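Local coordinates for nuclease NucT (Helicobacter pylori, PDB 6EHI), which is a nuclease of the PLD-like family, a mixed beta sheet flanked by helices, present here as two copies of the chain, at residues Y64-N69 and L90-K95; I36-F41 and N106-I111; N7-L12 and Y133-K138; D45-I50 and I77-K82. The protein carries 1 engineered substitution. All blocks are in the same frame, centred on the assembly; numbering follows the deposited sequence.

Contact 1: Y64-N69 and L90-K95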
loop_
_atom_site.group_PDB
_atom_site.type_symbol
_atom_site.label_atom_id
_atom_site.label_comp_id
_atom_site.label_asym_id
_atom_site.label_seq_id
_atom_site.Cartn_x
_atom_site.Cartn_y
_atom_site.Cartn_z
ATOM N N TYR A 64 3.144 14.617 3.623
ATOM C CA TYR A 64 3.184 14.309 2.191
ATOM C C TYR A 64 4.567 13.894 1.714
ATOM O O TYR A 64 5.627 14.474 2.170
ATOM C CB TYR A 64 2.810 15.539 1.446
ATOM C CG TYR A 64 1.412 16.106 1.516
ATOM C CD1 TYR A 64 0.940 16.855 2.652
ATOM C CD2 TYR A 64 0.482 15.839 0.485
ATOM C CE1 TYR A 64 -0.322 17.410 2.674
ATOM C CE2 TYR A 64 -0.787 16.364 0.534
ATOM C CZ TYR A 64 -1.196 17.143 1.617
ATOM O OH TYR A 64 -2.475 17.648 1.687
ATOM N N ASP A 65 4.682 12.998 0.738
ATOM C CA ASP A 65 5.991 12.803 0.071
ATOM C C ASP A 65 6.585 14.146 -0.475
ATOM O O ASP A 65 5.863 14.935 -1.124
ATOM C CB ASP A 65 5.924 11.764 -1.047
ATOM C CG ASP A 65 7.198 11.659 -1.862
ATOM O OD1 ASP A 65 8.125 11.066 -1.342
ATOM O OD2 ASP A 65 7.268 12.171 -3.039
ATOM N N TYR A 66 7.877 14.342 -0.221
ATOM C CA TYR A 66 8.532 15.614 -0.570
ATOM C C TYR A 66 8.577 15.814 -2.086
ATOM O O TYR A 66 8.021 16.768 -2.609
ATOM C CB TYR A 66 9.981 15.646 0.050
ATOM C CG TYR A 66 10.690 16.930 -0.297
ATOM C CD1 TYR A 66 11.270 17.117 -1.549
ATOM C CD2 TYR A 66 10.637 17.993 0.576
ATOM C CE1 TYR A 66 11.854 18.337 -1.857
ATOM C CE2 TYR A 66 11.224 19.200 0.282
ATOM C CZ TYR A 66 11.789 19.369 -0.941
ATOM O OH TYR A 66 12.364 20.589 -1.246
ATOM N N GLU A 67 9.132 14.898 -2.825
ATOM C CA GLU A 67 9.241 15.150 -4.311
ATOM C C GLU A 67 7.869 15.280 -4.996
ATOM O O GLU A 67 7.679 16.074 -5.901
ATOM C CB GLU A 67 10.050 14.087 -4.979
ATOM C CG GLU A 67 11.531 14.092 -4.630
ATOM C CD GLU A 67 12.276 15.399 -4.981
ATOM O OE1 GLU A 67 11.878 16.075 -5.962
ATOM O OE2 GLU A 67 13.262 15.764 -4.243
ATOM N N SER A 68 6.889 14.526 -4.547
ATOM C CA SER A 68 5.601 14.499 -5.196
ATOM C C SER A 68 4.799 15.750 -4.897
ATOM O O SER A 68 3.820 16.056 -5.606
ATOM C CB SER A 68 4.874 13.195 -4.807
ATOM O OG SER A 68 3.595 13.146 -5.355
ATOM N N ASN A 69 5.160 16.485 -3.823
ATOM C CA ASN A 69 4.219 17.479 -3.270
ATOM C C ASN A 69 4.782 18.870 -3.070
ATOM O O ASN A 69 3.984 19.813 -2.820
ATOM C CB ASN A 69 3.585 16.950 -1.940
ATOM C CG ASN A 69 2.658 15.776 -2.204
ATOM O OD1 ASN A 69 1.525 15.960 -2.695
ATOM N ND2 ASN A 69 3.147 14.555 -1.919
ATOM N N LEU A 90 6.352 17.901 4.652
ATOM C CA LEU A 90 6.925 17.123 3.565
ATOM C C LEU A 90 7.992 16.223 4.085
ATOM O O LEU A 90 8.721 16.605 4.987
ATOM C CB LEU A 90 7.524 18.062 2.528
ATOM C CG LEU A 90 6.625 19.040 1.815
ATOM C CD1 LEU A 90 7.359 20.217 1.137
ATOM C CD2 LEU A 90 5.801 18.254 0.822
ATOM N N LEU A 91 8.148 15.021 3.519
ATOM C CA LEU A 91 9.114 14.104 3.940
ATOM C C LEU A 91 9.729 13.323 2.814
ATOM O O LEU A 91 8.983 12.817 1.971
ATOM C CB LEU A 91 8.490 13.225 4.995
ATOM C CG LEU A 91 9.308 12.156 5.652
ATOM C CD1 LEU A 91 10.521 12.744 6.405
ATOM C CD2 LEU A 91 8.414 11.381 6.575
ATOM N N LYS A 92 11.045 13.395 2.644
ATOM C CA LYS A 92 11.762 12.524 1.713
ATOM C C LYS A 92 12.303 11.299 2.451
ATOM O O LYS A 92 12.398 11.257 3.635
ATOM C CB LYS A 92 12.906 13.232 0.883
ATOM C CG LYS A 92 14.098 13.696 1.658
ATOM C CD LYS A 92 15.119 14.443 0.748
ATOM C CE LYS A 92 14.528 15.761 0.217
ATOM N NZ LYS A 92 15.431 16.894 -0.226
ATOM N N GLY A 93 12.530 10.216 1.697
ATOM C CA GLY A 93 13.114 9.029 2.248
ATOM C C GLY A 93 14.605 9.179 2.499
ATOM O O GLY A 93 15.146 10.308 2.456
ATOM N N LEU A 94 15.245 8.035 2.732
ATOM C CA LEU A 94 16.672 7.919 3.120
ATOM C C LEU A 94 17.568 7.969 1.907
ATOM O O LEU A 94 17.194 7.684 0.783
ATOM C CB LEU A 94 16.909 6.620 3.936
ATOM C CG LEU A 94 16.069 6.339 5.203
ATOM C CD1 LEU A 94 16.443 5.117 5.978
ATOM C CD2 LEU A 94 16.050 7.461 6.234
ATOM N N LYS A 95 18.829 8.380 2.123
ATOM C CA LYS A 95 19.792 8.278 1.037
ATOM C C LYS A 95 20.163 6.804 0.689
ATOM O O LYS A 95 20.421 5.967 1.550
ATOM C CB LYS A 95 21.063 9.060 1.380
ATOM C CG LYS A 95 22.022 9.274 0.173
ATOM C CD LYS A 95 23.394 9.827 0.619
ATOM C CE LYS A 95 24.323 10.048 -0.577
ATOM N NZ LYS A 95 24.092 11.416 -1.121
HETATM O O HOH W 1 16.200 15.581 -2.364
#

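Contact 2: I36-F41 and N106-I111. Engineered in segment 106-111: Asn106 (natural residue His).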
loop_
_atom_site.group_PDB
_atom_site.type_symbol
_atom_site.label_atom_id
_atom_site.label_comp_id
_atom_site.label_asym_id
_atom_site.label_seq_id
_atom_site.Cartn_x
_atom_site.Cartn_y
_atom_site.Cartn_z
ATOM N N ILE A 36 -2.175 11.615 9.110
ATOM C CA ILE A 36 -2.122 11.033 7.759
ATOM C C ILE A 36 -0.714 11.095 7.254
ATOM O O ILE A 36 -0.005 12.109 7.442
ATOM C CB ILE A 36 -2.998 11.822 6.773
ATOM C CG1 ILE A 36 -4.459 11.712 7.160
ATOM C CG2 ILE A 36 -2.771 11.449 5.292
ATOM C CD1 ILE A 36 -5.404 12.852 6.701
ATOM N N ALA A 37 -0.236 9.998 6.657
ATOM C CA ALA A 37 0.985 10.018 5.838
ATOM C C ALA A 37 0.623 9.528 4.473
ATOM O O ALA A 37 0.060 8.441 4.393
ATOM C CB ALA A 37 2.013 9.149 6.463
ATOM N N ILE A 38 0.820 10.342 3.436
ATOM C CA ILE A 38 0.364 10.015 2.091
ATOM C C ILE A 38 1.360 10.381 1.065
ATOM O O ILE A 38 1.833 11.494 1.040
ATOM C CB ILE A 38 -0.998 10.690 1.858
ATOM C CG1 ILE A 38 -1.672 10.229 0.553
ATOM C CG2 ILE A 38 -0.954 12.198 2.069
ATOM C CD1 ILE A 38 -2.030 8.767 0.545
ATOM N N TYR A 39 1.633 9.443 0.134
ATOM C CA TYR A 39 2.524 9.653 -0.984
ATOM C C TYR A 39 1.956 10.681 -1.947
ATOM O O TYR A 39 2.568 11.755 -2.163
ATOM C CB TYR A 39 2.833 8.303 -1.740
ATOM C CG TYR A 39 3.653 8.537 -2.952
ATOM C CD1 TYR A 39 5.042 8.735 -2.842
ATOM C CD2 TYR A 39 3.046 8.660 -4.228
ATOM C CE1 TYR A 39 5.802 9.007 -3.948
ATOM C CE2 TYR A 39 3.811 8.969 -5.329
ATOM C CZ TYR A 39 5.205 9.177 -5.142
ATOM O OH TYR A 39 6.053 9.425 -6.217
ATOM N N SER A 40 0.774 10.383 -2.555
ATOM C CA SER A 40 0.127 11.307 -3.478
ATOM C C SER A 40 -1.310 11.509 -3.009
ATOM O O SER A 40 -1.992 10.539 -2.702
ATOM C CB SER A 40 0.147 10.760 -4.924
ATOM O OG SER A 40 -0.807 11.398 -5.762
ATOM N N PHE A 41 -1.767 12.767 -2.986
ATOM C CA PHE A 41 -3.046 13.105 -2.463
ATOM C C PHE A 41 -3.574 14.276 -3.321
ATOM O O PHE A 41 -3.247 15.435 -3.119
ATOM C CB PHE A 41 -2.923 13.445 -0.982
ATOM C CG PHE A 41 -4.163 13.884 -0.297
ATOM C CD1 PHE A 41 -5.445 13.851 -0.907
ATOM C CD2 PHE A 41 -4.065 14.457 0.951
ATOM C CE1 PHE A 41 -6.575 14.306 -0.250
ATOM C CE2 PHE A 41 -5.180 14.954 1.643
ATOM C CZ PHE A 41 -6.476 14.807 1.071
ATOM N N ASN A 106 6.395 6.686 0.823
ATOM C CA ASN A 106 5.328 5.965 0.060
ATOM C C ASN A 106 4.197 5.444 0.880
ATOM O O ASN A 106 3.287 4.740 0.306
ATOM C CB ASN A 106 5.906 4.793 -0.651
ATOM C CG ASN A 106 5.060 4.379 -1.816
ATOM O OD1 ASN A 106 4.653 5.220 -2.676
ATOM N ND2 ASN A 106 4.864 3.059 -1.924
ATOM N N GLN A 107 4.109 5.684 2.177
ATOM C CA GLN A 107 2.958 5.292 2.922
ATOM C C GLN A 107 1.628 5.902 2.472
ATOM O O GLN A 107 1.609 6.990 1.886
ATOM C CB GLN A 107 3.121 5.676 4.398
ATOM C CG GLN A 107 4.291 4.928 5.045
ATOM C CD GLN A 107 4.467 5.279 6.501
ATOM O OE1 GLN A 107 3.671 6.096 7.100
ATOM N NE2 GLN A 107 5.521 4.743 7.065
ATOM N N LYS A 108 0.502 5.166 2.653
ATOM C CA LYS A 108 -0.843 5.732 2.450
ATOM C C LYS A 108 -1.614 5.287 3.702
ATOM O O LYS A 108 -2.243 4.235 3.689
ATOM C CB LYS A 108 -1.530 5.170 1.176
ATOM C CG LYS A 108 -0.657 5.164 -0.082
ATOM C CD LYS A 108 0.169 3.917 -0.380
ATOM C CE LYS A 108 0.663 3.802 -1.826
ATOM N NZ LYS A 108 1.708 4.798 -2.136
ATOM N N VAL A 109 -1.569 6.144 4.730
ATOM C CA VAL A 109 -1.976 5.744 6.058
ATOM C C VAL A 109 -2.817 6.838 6.648
ATOM O O VAL A 109 -2.406 7.994 6.571
ATOM C CB VAL A 109 -0.712 5.505 6.893
ATOM C CG1 VAL A 109 -1.042 5.353 8.367
ATOM C CG2 VAL A 109 0.034 4.288 6.399
ATOM N N ALA A 110 -3.946 6.464 7.251
ATOM C CA ALA A 110 -4.708 7.425 8.045
ATOM C C ALA A 110 -5.006 6.825 9.451
ATOM O O ALA A 110 -5.497 5.682 9.548
ATOM C CB ALA A 110 -5.962 7.811 7.405
ATOM N N ILE A 111 -4.604 7.536 10.493
ATOM C CA ILE A 111 -4.908 7.113 11.877
ATOM C C ILE A 111 -5.987 8.048 12.436
ATOM O O ILE A 111 -5.757 9.244 12.571
ATOM C CB ILE A 111 -3.698 7.187 12.750
ATOM C CG1 ILE A 111 -2.443 6.485 12.123
ATOM C CG2 ILE A 111 -4.007 6.539 14.105
ATOM C CD1 ILE A 111 -1.154 6.805 12.786
#

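Contact 3: N7-L12 and Y133-K138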
loop_
_atom_site.group_PDB
_atom_site.type_symbol
_atom_site.label_atom_id
_atom_site.label_comp_id
_atom_site.label_asym_id
_atom_site.label_seq_id
_atom_site.Cartn_x
_atom_site.Cartn_y
_atom_site.Cartn_z
ATOM N N ASN A 7 -10.795 -6.525 11.063
ATOM C CA ASN A 7 -10.214 -6.089 9.794
ATOM C C ASN A 7 -11.305 -5.909 8.803
ATOM O O ASN A 7 -12.144 -6.796 8.583
ATOM C CB ASN A 7 -9.150 -7.053 9.293
ATOM C CG ASN A 7 -7.851 -6.945 10.041
ATOM O OD1 ASN A 7 -7.702 -6.105 10.928
ATOM N ND2 ASN A 7 -6.917 -7.871 9.771
ATOM N N SER A 8 -11.372 -4.748 8.197
ATOM C CA SER A 8 -12.176 -4.583 7.006
ATOM C C SER A 8 -11.346 -4.367 5.759
ATOM O O SER A 8 -10.666 -3.370 5.646
ATOM C CB SER A 8 -13.254 -3.532 7.129
ATOM O OG SER A 8 -14.026 -3.849 8.269
ATOM N N LEU A 9 -11.329 -5.375 4.898
ATOM C CA LEU A 9 -10.636 -5.286 3.596
ATOM C C LEU A 9 -11.528 -4.861 2.479
ATOM O O LEU A 9 -12.608 -5.445 2.220
ATOM C CB LEU A 9 -9.978 -6.612 3.248
ATOM C CG LEU A 9 -9.262 -6.756 1.893
ATOM C CD1 LEU A 9 -8.006 -5.856 1.867
ATOM C CD2 LEU A 9 -8.938 -8.208 1.718
ATOM N N PHE A 10 -11.052 -3.882 1.715
ATOM C CA PHE A 10 -11.677 -3.525 0.483
ATOM C C PHE A 10 -10.731 -3.807 -0.683
ATOM O O PHE A 10 -9.603 -3.367 -0.723
ATOM C CB PHE A 10 -12.063 -2.062 0.458
ATOM C CG PHE A 10 -12.938 -1.630 1.604
ATOM C CD1 PHE A 10 -12.359 -1.239 2.796
ATOM C CD2 PHE A 10 -14.333 -1.685 1.514
ATOM C CE1 PHE A 10 -13.149 -0.896 3.872
ATOM C CE2 PHE A 10 -15.135 -1.329 2.589
ATOM C CZ PHE A 10 -14.523 -0.940 3.755
ATOM N N VAL A 11 -11.263 -4.507 -1.681
ATOM C CA VAL A 11 -10.472 -4.826 -2.837
ATOM C C VAL A 11 -11.024 -3.977 -3.981
ATOM O O VAL A 11 -12.197 -4.132 -4.425
ATOM C CB VAL A 11 -10.408 -6.332 -3.216
ATOM C CG1 VAL A 11 -9.580 -6.480 -4.488
ATOM C CG2 VAL A 11 -9.977 -7.226 -2.007
ATOM N N LEU A 12 -10.177 -3.116 -4.498
ATOM C CA LEU A 12 -10.534 -2.220 -5.572
ATOM C C LEU A 12 -10.097 -2.792 -6.936
ATOM O O LEU A 12 -9.130 -3.525 -6.997
ATOM C CB LEU A 12 -9.888 -0.840 -5.329
ATOM C CG LEU A 12 -10.443 -0.042 -4.177
ATOM C CD1 LEU A 12 -9.848 -0.591 -2.867
ATOM C CD2 LEU A 12 -10.212 1.433 -4.315
ATOM N N TYR A 133 -6.608 -1.340 -9.675
ATOM C CA TYR A 133 -6.649 -2.431 -8.657
ATOM C C TYR A 133 -5.857 -1.886 -7.449
ATOM O O TYR A 133 -4.730 -1.404 -7.566
ATOM C CB TYR A 133 -6.121 -3.789 -9.141
ATOM C CG TYR A 133 -6.940 -4.399 -10.245
ATOM C CD1 TYR A 133 -6.748 -4.010 -11.585
ATOM C CD2 TYR A 133 -7.873 -5.338 -9.972
ATOM C CE1 TYR A 133 -7.485 -4.617 -12.596
ATOM C CE2 TYR A 133 -8.651 -5.850 -10.968
ATOM C CZ TYR A 133 -8.457 -5.500 -12.266
ATOM O OH TYR A 133 -9.238 -6.027 -13.272
ATOM N N GLU A 134 -6.451 -2.024 -6.295
ATOM C CA GLU A 134 -5.804 -1.558 -5.069
ATOM C C GLU A 134 -6.315 -2.424 -3.986
ATOM O O GLU A 134 -7.358 -3.111 -4.136
ATOM C CB GLU A 134 -6.242 -0.102 -4.709
ATOM C CG GLU A 134 -5.968 0.903 -5.783
ATOM C CD GLU A 134 -4.568 1.495 -5.788
ATOM O OE1 GLU A 134 -3.628 1.028 -5.097
ATOM O OE2 GLU A 134 -4.354 2.390 -6.630
ATOM N N VAL A 135 -5.720 -2.292 -2.836
ATOM C CA VAL A 135 -6.336 -2.751 -1.613
ATOM C C VAL A 135 -6.352 -1.647 -0.580
ATOM O O VAL A 135 -5.339 -0.884 -0.395
ATOM C CB VAL A 135 -5.763 -4.048 -1.048
ATOM C CG1 VAL A 135 -6.029 -5.225 -1.970
ATOM C CG2 VAL A 135 -4.285 -3.928 -0.736
ATOM N N LEU A 136 -7.403 -1.649 0.238
ATOM C CA LEU A 136 -7.526 -0.682 1.358
ATOM C C LEU A 136 -7.968 -1.485 2.572
ATOM O O LEU A 136 -9.018 -2.215 2.487
ATOM C CB LEU A 136 -8.518 0.410 1.023
ATOM C CG LEU A 136 -8.496 1.619 1.938
ATOM C CD1 LEU A 136 -8.903 2.847 1.140
ATOM C CD2 LEU A 136 -9.465 1.426 3.051
ATOM N N LEU A 137 -7.207 -1.443 3.642
ATOM C CA LEU A 137 -7.537 -2.150 4.893
ATOM C C LEU A 137 -7.819 -1.189 6.013
ATOM O O LEU A 137 -7.031 -0.280 6.276
ATOM C CB LEU A 137 -6.432 -3.081 5.304
ATOM C CG LEU A 137 -6.876 -3.918 6.546
ATOM C CD1 LEU A 137 -7.212 -5.282 6.027
ATOM C CD2 LEU A 137 -5.883 -3.990 7.632
ATOM N N LYS A 138 -8.972 -1.342 6.623
ATOM C CA LYS A 138 -9.356 -0.663 7.869
ATOM C C LYS A 138 -9.250 -1.622 9.023
ATOM O O LYS A 138 -9.691 -2.790 8.897
ATOM C CB LYS A 138 -10.788 -0.208 7.773
ATOM C CG LYS A 138 -11.329 0.559 8.955
ATOM C CD LYS A 138 -12.794 0.963 8.673
ATOM C CE LYS A 138 -13.478 1.473 9.925
ATOM N NZ LYS A 138 -14.933 1.550 9.624
HETATM O O HOH W 2 -12.601 -2.598 10.683
#

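Contact 4: D45-I50 and I77-K82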
loop_
_atom_site.group_PDB
_atom_site.type_symbol
_atom_site.label_atom_id
_atom_site.label_comp_id
_atom_site.label_asym_id
_atom_site.label_seq_id
_atom_site.Cartn_x
_atom_site.Cartn_y
_atom_site.Cartn_z
ATOM N N ASP A 45 -12.395 15.524 -2.975
ATOM C CA ASP A 45 -13.444 15.182 -2.031
ATOM C C ASP A 45 -12.864 14.733 -0.709
ATOM O O ASP A 45 -13.405 15.098 0.341
ATOM C CB ASP A 45 -14.461 14.150 -2.550
ATOM C CG ASP A 45 -15.257 14.647 -3.811
ATOM O OD1 ASP A 45 -15.417 15.870 -4.004
ATOM O OD2 ASP A 45 -15.685 13.788 -4.584
ATOM N N ILE A 46 -11.735 14.012 -0.726
ATOM C CA ILE A 46 -11.139 13.629 0.553
ATOM C C ILE A 46 -10.586 14.889 1.274
ATOM O O ILE A 46 -10.630 14.931 2.488
ATOM C CB ILE A 46 -9.986 12.606 0.355
ATOM C CG1 ILE A 46 -10.517 11.308 -0.283
ATOM C CG2 ILE A 46 -9.399 12.208 1.695
ATOM C CD1 ILE A 46 -9.502 10.318 -0.770
ATOM N N ALA A 47 -9.992 15.800 0.537
ATOM C CA ALA A 47 -9.508 17.052 1.118
ATOM C C ALA A 47 -10.685 17.824 1.764
ATOM O O ALA A 47 -10.547 18.394 2.833
ATOM C CB ALA A 47 -8.791 17.920 0.115
ATOM N N ARG A 48 -11.815 17.861 1.078
ATOM C CA ARG A 48 -12.984 18.594 1.647
ATOM C C ARG A 48 -13.402 17.922 2.920
ATOM O O ARG A 48 -13.767 18.584 3.837
ATOM C CB ARG A 48 -14.114 18.748 0.610
ATOM C CG ARG A 48 -13.820 19.889 -0.321
ATOM C CD ARG A 48 -15.045 20.312 -1.131
ATOM N NE ARG A 48 -15.166 19.412 -2.279
ATOM C CZ ARG A 48 -14.496 19.573 -3.422
ATOM N NH1 ARG A 48 -13.633 20.588 -3.559
ATOM N NH2 ARG A 48 -14.630 18.673 -4.399
ATOM N N ALA A 49 -13.276 16.607 3.014
ATOM C CA ALA A 49 -13.638 15.867 4.207
ATOM C C ALA A 49 -12.721 16.206 5.368
ATOM O O ALA A 49 -13.183 16.388 6.527
ATOM C CB ALA A 49 -13.632 14.351 3.945
ATOM N N ILE A 50 -11.427 16.369 5.079
ATOM C CA ILE A 50 -10.464 16.894 6.048
ATOM C C ILE A 50 -10.810 18.307 6.540
ATOM O O ILE A 50 -10.908 18.518 7.766
ATOM C CB ILE A 50 -9.026 16.802 5.531
ATOM C CG1 ILE A 50 -8.581 15.354 5.394
ATOM C CG2 ILE A 50 -8.087 17.537 6.425
ATOM C CD1 ILE A 50 -7.339 15.194 4.511
ATOM N N ILE A 77 -1.795 19.810 -0.848
ATOM C CA ILE A 77 -1.027 20.449 0.226
ATOM C C ILE A 77 -1.285 21.962 0.307
ATOM O O ILE A 77 -1.513 22.462 1.387
ATOM C CB ILE A 77 0.490 20.060 0.224
ATOM C CG1 ILE A 77 1.148 20.500 1.507
ATOM C CG2 ILE A 77 1.250 20.509 -1.036
ATOM C CD1 ILE A 77 2.492 19.858 1.726
ATOM N N GLY A 78 -1.278 22.624 -0.858
ATOM C CA GLY A 78 -1.560 24.054 -0.912
ATOM C C GLY A 78 -2.951 24.428 -0.458
ATOM O O GLY A 78 -3.124 25.381 0.242
ATOM N N TYR A 79 -3.919 23.606 -0.796
ATOM C CA TYR A 79 -5.341 23.794 -0.468
ATOM C C TYR A 79 -5.524 23.627 1.043
ATOM O O TYR A 79 -6.316 24.309 1.621
ATOM C CB TYR A 79 -6.169 22.827 -1.376
ATOM C CG TYR A 79 -7.683 22.756 -1.219
ATOM C CD1 TYR A 79 -8.512 23.841 -1.561
ATOM C CD2 TYR A 79 -8.305 21.570 -0.801
ATOM C CE1 TYR A 79 -9.903 23.768 -1.429
ATOM C CE2 TYR A 79 -9.693 21.490 -0.680
ATOM C CZ TYR A 79 -10.482 22.585 -0.997
ATOM O OH TYR A 79 -11.841 22.474 -0.871
ATOM N N LEU A 80 -4.706 22.778 1.712
ATOM C CA LEU A 80 -4.893 22.506 3.107
ATOM C C LEU A 80 -3.908 23.192 4.032
ATOM O O LEU A 80 -4.133 23.281 5.253
ATOM C CB LEU A 80 -4.835 20.972 3.324
ATOM C CG LEU A 80 -5.957 20.162 2.703
ATOM C CD1 LEU A 80 -5.657 18.710 2.914
ATOM C CD2 LEU A 80 -7.221 20.501 3.472
ATOM N N ASP A 81 -2.838 23.718 3.485
ATOM C CA ASP A 81 -1.718 24.228 4.286
ATOM C C ASP A 81 -2.035 25.109 5.528
ATOM O O ASP A 81 -1.695 24.772 6.690
ATOM C CB ASP A 81 -0.765 24.978 3.350
ATOM C CG ASP A 81 0.386 25.666 4.082
ATOM O OD1 ASP A 81 0.788 25.275 5.204
ATOM O OD2 ASP A 81 0.927 26.627 3.487
ATOM N N LYS A 82 -2.670 26.217 5.283
ATOM C CA LYS A 82 -2.951 27.155 6.374
ATOM C C LYS A 82 -4.370 26.982 6.948
ATOM O O LYS A 82 -4.860 27.836 7.658
ATOM C CB LYS A 82 -2.675 28.612 5.918
ATOM C CG LYS A 82 -1.192 29.016 5.910
ATOM C CD LYS A 82 -0.943 30.324 5.144
ATOM C CE LYS A 82 0.298 30.238 4.281
ATOM N NZ LYS A 82 1.500 29.983 5.122
#

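Contact 1: Y64-N69 and L90-K95
Tyr64 and Asp65 pair in parallel with Leu90 and Leu91, where strand 59-65 leaves the central sheet beside strand 86-91 and enters a short helical turn. Leu91 is held through both of its backbone groups: its N donates to Tyr64 O (2.9 Å), and its O receives Tyr66 N (2.9 Å), which stands well above the carbonyl plane. Tyr66 has CG anti to its backbone N (chi1 179°), and its ring lies alongside the Lys92 chain. Lys92 bends at chi3 (66°), which brings CE over one ring face, toward the rim. Its NZ sits 4.4 Å from the Tyr66 ring centroid in a cation-pi contact and donates to a water that Glu67 OE2 meets weakly. Leu90 CB approaches Tyr66 CD2 obliquely at 3.7 Å, while Leu90 CD2 packs on Asn69 CB (3.8 Å) and Tyr64 CB. Asp65 is the N-cap: its OD2 accepts from Ser68 N (2.8 Å), and its OD1 meets Met105 N. Asn69 ND2 bonds Asp65 O on a lone pair (2.9 Å) and also Tyr39 O, while Asn69 OD1 bonds Ser75. The whole is a parallel strand pair running into an N-capped helical turn, toward one side of the sheet, where strand 160-161 follows 86-91.

Contact 2: I36-F41 and N106-I111
Ile36 sits opposite Ala110 in a non-hydrogen-bonded antiparallel pair, its CG1 4.2 Å from Ala110 CB, on the face it shares with Ile38 and Lys108. Ala37 makes the hydrogen-bonded pair with Val109: Ala37 N donates to Val109 O (3.0 Å) and Val109 N to Ala37 O (2.8 Å). On the other face of the sheet, Ala37 CB rests 3.5 Å from Gln107 OE1. Ile38 has CG1 anti to its backbone N (chi1 -171°), and its CD1 lies against Lys108 CB at 3.7 Å, the two side chains crossing at about a right angle. Tyr39 follows the strand; its N makes a weak bond across to Gln107 O. Tyr39 CG and CD1 lie about 3.5 Å from OD1 of Asn106, an engineered residue that replaces a natural histidine; ring and amide planes stand 71° apart. Lys108 bends at chi2 and chi4, and its NZ comes back to bond Asn106 O (2.9 Å) and, weakly, Asn106 OD1, with Asn123 OD1 as a further partner. Asn106 ND2 turns to Glu134 of the second subunit. Positions 106 and 108 are consistent with the His and Lys of the HxK signature of PLD-like proteins, the first being Asn here by engineering. Apolar pairs in the sheet thus give way to a buried polar cluster beside the second subunit, where Asn106 O and Asn123 OD1 grip Lys108 NZ.

Contact 3: N7-L12 and Y133-K138
Strands 7-12 and 134-138 run antiparallel, their axes 4.7 Å apart at closest approach and 164° between directions, with six backbone hydrogen bonds in three complete pairs: Ser8 with Lys138, Phe10 with Leu136, and Leu12 with Glu134. Phe10 N to Leu136 O is 2.7 Å; the longest of the six is Glu134 N to Leu12 O at 3.2 Å, the donor above the carbonyl plane. Phe10 and Leu136 lie side by side, pointing the same way. Phe10 CD1 touches Leu136 CD2 at 3.9 Å, and Leu136 O lies at the ring edge, near its plane, 3.5 Å from Phe10 CD1. Next along this face, Leu12 crosses Glu134 obliquely, CB to CB at 3.8 Å, while its CD1 leans toward Leu136 CB. The Glu134 chain bends at chi2 (-85°), and its carboxylate ends away from Leu12: OE1 bonds Ser121 OG of its own chain, and OE2 bonds Asn132. Helix 16-28 packs on Phe10, and Phe129 of helix 126-130 on Leu12 and Leu136. The opposite face is aliphatic. Leu9 has CG anti to its backbone N (chi1 177°), and its CD1 lies 4.1 Å from Val135 CB; Leu9 CB meets Leu137 CD1. This side turns to the second subunit, whose Gln107 packs on Val11 and whose Leu137 meets Leu137 here. The arrangement is a regular antiparallel ladder at the border of the mixed sheet of this alpha/beta fold, strand 7-12 being outermost within the chain, with helices over one face and the dimer partner over the other.

Contact 4: D45-I50 and I77-K82
Ala47 and Leu80 bring their backbones closest, CA to CA 7.4 Å, where helix 44-54 lies next to the short helix 77-80; no hydrogen bond joins the two segments, and side chains fill the gap. Ala47, pointing at the other helix, puts its CB in the plane of the Tyr79 ring, at the edge, 3.8 Å from both CD2 and CE2. In Tyr79, CG is anti to the backbone N (chi1 177°), and the ring extends toward helix 44-54. Its hydroxyl meets the aliphatic part of Arg48: Tyr79 OH is 3.3 Å from Arg48 CG, and Arg48 NH1 comes no nearer than 3.7 Å. The two side chains cross at a slant, the guanidinium plane turned 77° from the ring, with the hydroxyl at the edge of the guanidinium. Arg48 bends at chi3 (-82°); its NH2 makes a salt bridge with Asp45 OD1 (2.9 Å) in the same helix, while NH1 lies near the like-charged Arg44. Lys51, on the same helix, adds a cation-pi contact to the Tyr79 ring. Beneath this partly exposed layer the contact is aliphatic: Leu80 CD1 lies 4.2 Å from Ile50 CD1 and 4.3 Å from Ala47 CB, and Leu80 CD2 touches Ala47 O. Leu80 also rests on Ile62 and Tyr64, and Ile50 on Val60, all of strand 59-65. Two helical elements thus sit next to each other on one face of a sheet, with a small residue where they come close and aliphatic chains pointing down to the strands, as in layered alpha/beta folds.

In the fold
Contacts 1, 2 and 3 are strand pairings in one mixed sheet; contact 4 joins two helices that rest on it. All four are mostly buried: contact 2 is central, its centre about 3 Å from that of the chain, with contacts 1 and 3 about 14 and 15 Å out. Contacts 1 and 2 share a seam, where Asp65 N reaches Ile38 O; contact 4 tucks under both, Ile77 packing on Leu90 and Phe41 on Ile50. Contact 1 adds a cation-pi pair to parallel backbone bonds, contact 2 a polar cluster at the subunit boundary, and contact 3 is a regular ladder. Contact 4, whose Arg48 and Tyr79 are partly exposed, relies on side chains alone and lacks the second subunit.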